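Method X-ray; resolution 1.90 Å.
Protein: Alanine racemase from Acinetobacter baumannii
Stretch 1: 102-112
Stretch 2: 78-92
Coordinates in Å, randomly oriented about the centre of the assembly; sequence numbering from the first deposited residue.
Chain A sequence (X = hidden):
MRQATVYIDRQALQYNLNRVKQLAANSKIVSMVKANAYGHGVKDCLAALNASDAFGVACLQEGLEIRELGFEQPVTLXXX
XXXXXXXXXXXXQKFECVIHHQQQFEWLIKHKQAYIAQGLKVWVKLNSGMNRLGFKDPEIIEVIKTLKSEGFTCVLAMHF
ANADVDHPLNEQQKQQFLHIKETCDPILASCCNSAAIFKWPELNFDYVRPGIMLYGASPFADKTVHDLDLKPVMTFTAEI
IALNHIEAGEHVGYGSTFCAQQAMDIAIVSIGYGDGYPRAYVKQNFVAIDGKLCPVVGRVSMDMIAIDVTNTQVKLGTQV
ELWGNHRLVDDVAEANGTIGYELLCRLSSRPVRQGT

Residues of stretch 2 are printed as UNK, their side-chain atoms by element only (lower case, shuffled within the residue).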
# COMPACT_ATOMS: atom_id res chain seq x y z
N GLN A 102 28.81 -2.08 -16.32
CA GLN A 102 29.53 -2.78 -17.39
C GLN A 102 28.69 -3.84 -18.12
O GLN A 102 28.69 -3.91 -19.35
CB GLN A 102 30.80 -3.42 -16.81
CG GLN A 102 31.82 -3.96 -17.80
CD GLN A 102 32.33 -2.92 -18.79
OE1 GLN A 102 32.49 -1.74 -18.47
NE2 GLN A 102 32.60 -3.38 -20.00
N GLN A 103 27.92 -4.61 -17.36
CA GLN A 103 27.06 -5.63 -17.92
C GLN A 103 26.19 -5.04 -19.03
O GLN A 103 26.06 -5.61 -20.12
CB GLN A 103 26.19 -6.15 -16.77
CG GLN A 103 25.08 -7.04 -17.21
CD GLN A 103 24.52 -7.87 -16.11
OE1 GLN A 103 23.50 -7.52 -15.47
NE2 GLN A 103 25.16 -9.01 -15.86
N GLN A 104 25.55 -3.91 -18.75
CA GLN A 104 24.60 -3.31 -19.74
C GLN A 104 25.35 -2.71 -20.92
O GLN A 104 24.88 -2.70 -22.07
CB GLN A 104 23.76 -2.22 -19.07
CG GLN A 104 22.63 -2.71 -18.19
CD GLN A 104 22.08 -1.60 -17.31
OE1 GLN A 104 22.76 -0.61 -17.03
NE2 GLN A 104 20.85 -1.76 -16.84
N PHE A 105 26.52 -2.18 -20.62
CA PHE A 105 27.40 -1.69 -21.68
C PHE A 105 27.68 -2.79 -22.67
O PHE A 105 27.51 -2.60 -23.88
CB PHE A 105 28.67 -1.15 -21.09
CG PHE A 105 29.69 -0.72 -22.12
CD1 PHE A 105 29.50 0.43 -22.86
CD2 PHE A 105 30.82 -1.46 -22.33
CE1 PHE A 105 30.46 0.86 -23.78
CE2 PHE A 105 31.76 -1.05 -23.25
CZ PHE A 105 31.59 0.11 -23.97
N GLU A 106 28.05 -3.97 -22.16
CA GLU A 106 28.38 -5.11 -23.05
C GLU A 106 27.18 -5.51 -23.87
O GLU A 106 27.31 -5.73 -25.08
CB GLU A 106 28.96 -6.30 -22.25
CG GLU A 106 30.40 -5.98 -21.80
CD GLU A 106 30.89 -6.83 -20.65
OE1 GLU A 106 30.21 -7.82 -20.30
OE2 GLU A 106 31.93 -6.46 -20.04
N TRP A 107 26.01 -5.59 -23.25
CA TRP A 107 24.81 -5.98 -24.01
C TRP A 107 24.42 -4.97 -25.10
O TRP A 107 23.96 -5.35 -26.19
CB TRP A 107 23.63 -6.16 -23.08
CG TRP A 107 23.80 -7.24 -22.05
CD1 TRP A 107 24.63 -8.33 -22.11
CD2 TRP A 107 23.10 -7.33 -20.79
NE1 TRP A 107 24.50 -9.07 -20.95
CE2 TRP A 107 23.56 -8.50 -20.14
CE3 TRP A 107 22.12 -6.54 -20.15
CZ2 TRP A 107 23.07 -8.89 -18.89
CZ3 TRP A 107 21.65 -6.93 -18.91
CH2 TRP A 107 22.12 -8.10 -18.30
N LEU A 108 24.59 -3.69 -24.81
CA LEU A 108 24.24 -2.61 -25.74
C LEU A 108 25.15 -2.65 -26.96
O LEU A 108 24.69 -2.55 -28.11
CB LEU A 108 24.37 -1.26 -25.06
CG LEU A 108 24.06 -0.10 -25.99
CD1 LEU A 108 22.57 -0.06 -26.40
CD2 LEU A 108 24.47 1.16 -25.32
N ILE A 109 26.45 -2.76 -26.74
CA ILE A 109 27.40 -2.88 -27.88
C ILE A 109 27.07 -4.10 -28.72
O ILE A 109 27.07 -4.05 -29.94
CB ILE A 109 28.85 -3.02 -27.38
CG1 ILE A 109 29.32 -1.74 -26.72
CG2 ILE A 109 29.79 -3.47 -28.53
CD1 ILE A 109 29.32 -0.52 -27.58
N LYS A 110 26.79 -5.20 -28.05
CA LYS A 110 26.33 -6.39 -28.72
C LYS A 110 25.18 -6.12 -29.66
O LYS A 110 25.18 -6.69 -30.75
CB LYS A 110 25.94 -7.46 -27.71
CG LYS A 110 25.56 -8.81 -28.30
CD LYS A 110 26.09 -9.99 -27.48
CE LYS A 110 25.60 -11.33 -28.04
NZ LYS A 110 24.20 -11.68 -27.64
N HIS A 111 24.20 -5.29 -29.26
CA HIS A 111 23.04 -4.96 -30.11
C HIS A 111 23.13 -3.57 -30.76
O HIS A 111 22.12 -3.01 -31.14
CB HIS A 111 21.75 -5.04 -29.29
CG HIS A 111 21.47 -6.42 -28.78
ND1 HIS A 111 22.00 -6.89 -27.60
CD2 HIS A 111 20.76 -7.44 -29.31
CE1 HIS A 111 21.62 -8.14 -27.41
NE2 HIS A 111 20.85 -8.49 -28.43
N LYS A 112 24.33 -3.07 -30.98
CA LYS A 112 24.49 -1.69 -31.41
C LYS A 112 23.85 -1.36 -32.77
O LYS A 112 23.24 -0.32 -32.92
CB LYS A 112 25.97 -1.30 -31.39
CG LYS A 112 26.78 -1.80 -32.56
CD LYS A 112 28.22 -1.38 -32.40
CE LYS A 112 29.14 -2.04 -33.42
NZ LYS A 112 30.45 -2.35 -32.75
N UNK A 78 14.66 3.92 -17.23
CA UNK A 78 15.59 4.74 -16.43
C UNK A 78 16.63 3.95 -15.64
O UNK A 78 17.53 4.53 -15.08
c UNK A 78 14.77 5.69 -15.51
c UNK A 78 14.42 5.01 -14.21
c UNK A 78 15.60 7.94 -16.44
c UNK A 78 15.46 7.04 -15.23
N UNK A 79 16.48 2.62 -15.55
CA UNK A 79 17.46 1.76 -14.94
C UNK A 79 18.03 0.83 -15.96
O UNK A 79 18.76 -0.07 -15.61
c UNK A 79 15.63 0.78 -11.60
c UNK A 79 16.80 0.91 -13.86
c UNK A 79 16.15 1.69 -12.75
o UNK A 79 16.04 -0.42 -11.49
o UNK A 79 14.80 1.26 -10.77
N UNK A 80 17.68 1.05 -17.24
CA UNK A 80 18.14 0.16 -18.32
C UNK A 80 17.52 -1.22 -18.26
O UNK A 80 16.47 -1.41 -17.65
N UNK A 81 18.18 -2.20 -18.88
CA UNK A 81 17.64 -3.57 -18.89
C UNK A 81 18.27 -4.39 -17.77
O UNK A 81 19.45 -4.17 -17.40
c UNK A 81 17.78 -4.24 -20.26
c UNK A 81 19.22 -4.48 -20.63
c UNK A 81 17.07 -3.38 -21.31
N UNK A 82 17.49 -5.36 -17.29
CA UNK A 82 17.88 -6.24 -16.20
C UNK A 82 18.41 -7.59 -16.71
O UNK A 82 19.14 -8.27 -16.01
c UNK A 82 15.32 -2.65 -13.68
c UNK A 82 16.68 -6.42 -15.21
c UNK A 82 16.72 -4.57 -13.47
c UNK A 82 16.18 -5.12 -14.66
c UNK A 82 16.28 -3.36 -12.98
c UNK A 82 14.81 -3.16 -14.89
c UNK A 82 15.24 -4.39 -15.36
N UNK A 83 18.06 -7.97 -17.91
CA UNK A 83 18.57 -9.18 -18.54
C UNK A 83 18.77 -8.88 -20.02
O UNK A 83 18.04 -8.05 -20.61
c UNK A 83 17.61 -10.38 -18.27
o UNK A 83 16.33 -10.18 -18.87
N UNK A 84 19.72 -9.57 -20.66
CA UNK A 84 20.02 -9.28 -22.08
C UNK A 84 18.82 -9.48 -23.00
O UNK A 84 18.63 -8.72 -23.97
c UNK A 84 21.65 -9.62 -23.97
o UNK A 84 22.73 -10.51 -25.85
c UNK A 84 22.62 -10.56 -24.60
o UNK A 84 23.29 -11.33 -23.86
c UNK A 84 21.20 -10.09 -22.60
N UNK A 85 17.99 -10.48 -22.70
CA UNK A 85 16.84 -10.75 -23.58
C UNK A 85 15.82 -9.61 -23.65
O UNK A 85 14.91 -9.65 -24.44
o UNK A 85 15.47 -11.15 -21.15
c UNK A 85 16.19 -12.10 -23.26
o UNK A 85 15.03 -13.28 -21.57
c UNK A 85 15.52 -12.15 -21.91
N UNK A 86 15.95 -8.60 -22.81
CA UNK A 86 15.14 -7.38 -22.96
C UNK A 86 15.58 -6.50 -24.08
O UNK A 86 14.78 -5.69 -24.56
c UNK A 86 14.78 -6.41 -19.18
o UNK A 86 15.13 -6.92 -18.11
o UNK A 86 14.55 -5.19 -19.29
c UNK A 86 14.60 -7.28 -20.42
c UNK A 86 15.12 -6.56 -21.66
N UNK A 87 16.84 -6.60 -24.53
CA UNK A 87 17.34 -5.73 -25.58
C UNK A 87 16.54 -5.74 -26.90
O UNK A 87 16.24 -4.65 -27.40
c UNK A 87 18.84 -5.99 -25.87
c UNK A 87 19.76 -5.52 -24.73
c UNK A 87 20.14 -3.07 -25.88
s UNK A 87 19.61 -3.77 -24.33
N UNK A 88 16.20 -6.92 -27.44
CA UNK A 88 15.44 -6.93 -28.71
C UNK A 88 14.10 -6.26 -28.58
O UNK A 88 13.65 -5.59 -29.52
c UNK A 88 15.28 -8.43 -29.04
c UNK A 88 16.64 -8.28 -27.06
c UNK A 88 16.38 -9.11 -28.31
N UNK A 89 13.47 -6.43 -27.41
CA UNK A 89 12.13 -5.86 -27.14
C UNK A 89 12.20 -4.33 -27.01
O UNK A 89 11.44 -3.61 -27.65
c UNK A 89 10.12 -5.84 -25.61
c UNK A 89 11.44 -7.95 -25.89
c UNK A 89 11.51 -6.42 -25.84
N UNK A 90 13.15 -3.86 -26.22
CA UNK A 90 13.44 -2.44 -26.12
C UNK A 90 13.68 -1.80 -27.47
O UNK A 90 13.12 -0.76 -27.76
c UNK A 90 14.64 -2.20 -25.19
N UNK A 91 14.50 -2.41 -28.30
CA UNK A 91 14.79 -1.87 -29.60
C UNK A 91 13.54 -1.82 -30.49
O UNK A 91 13.28 -0.81 -31.16
c UNK A 91 18.30 -3.45 -29.77
c UNK A 91 15.93 -2.66 -30.24
c UNK A 91 17.27 -2.35 -29.52
c UNK A 91 16.05 -2.37 -31.69
N UNK A 92 12.74 -2.87 -30.44
CA UNK A 92 11.57 -3.02 -31.32
C UNK A 92 10.50 -2.00 -30.93
O UNK A 92 9.87 -1.38 -31.79
c UNK A 92 11.04 -4.45 -31.24
c UNK A 92 9.62 -4.61 -33.36
o UNK A 92 8.50 -4.37 -33.85
o UNK A 92 10.65 -4.75 -34.08
c UNK A 92 9.67 -4.72 -31.84
O HOH W 1 21.76 -5.11 -15.84

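Position 78 has four side-chain carbons, forked at the first with one arm two carbons long, and lies out of reach of stretch 1: Ile78. Position 79 carries three carbons, the third bearing two oxygens, and its end leads away from stretch 1; the contact is through the backbone, where Gln104 NE2 donates to the O of residue 79 at 3.0 Å (149°). This is Glu79. Position 80 has no side-chain atoms and a phi of 69°; an ideal CB would sit 2.6 Å from Gln104 NE2, a clash, which identifies Gly80. Position 81 has one carbon carrying two more, one of them 3.6 Å from Trp107 CE3, near the ring plane: Val81. Its O accepts from Gln104 NE2 at 2.8 Å and a nearly straight 174°.

At position 82 one carbon leads to a six-carbon ring, and the CA-to-CB bond points away from stretch 1, hence Phe82; its O lies 3.8 Å from Trp107 CH2, at the indole edge. Position 83, one carbon then one oxygen, is Ser83, whose backbone C lies over the indole face, 3.7 Å from Trp107 CZ3. Position 84 has three carbons, the third with two oxygens. Its CB sits 3.6 Å from the centroid of the Trp107 five-membered ring, only 4° off the normal, a CH-pi contact; one oxygen lies 2.6 Å from Lys110 NZ, a salt bridge. This is Glu84, and the bridging atom is OE2.

Position 85, two carbons with two oxygens on the second, points away: Asp85. Position 86, three carbons with a terminal oxygen pair, makes no contact across; it is Glu86, whose OE2 accepts from Phe82 N at 2.9 Å. Position 87 is an unbranched chain of two carbons, sulfur and carbon. Its CB lies 3.8 Å from the His111 ring centroid, 13° off the normal, and its terminal carbon 3.9 Å from Leu108 CD1: Met87. At position 88 three carbons close onto the backbone N, giving Pro88, whose CD lies 4.4 Å from His111 NE2. Position 89, a three-carbon fork, is Val89; position 90, one carbon, is Ala90; neither touches. Position 91, a four-carbon fork with a long arm, reaches His111 CB at 3.8 Å: Ile91, through CD1. Position 92, three carbons and two oxygens, is Glu92, out of reach.

The contact buries 576 Å². Gln104 fastens the loop backbone, Trp107 and His111 offer ring faces to Glu84 and Met87, and Lys110 adds charge pairing. His111 ND1 donates to Trp107 O at 2.9 Å, tying its ring to the helix end.

Stretch 2, residues 78-92: IEGVFSEDEMPVAIE
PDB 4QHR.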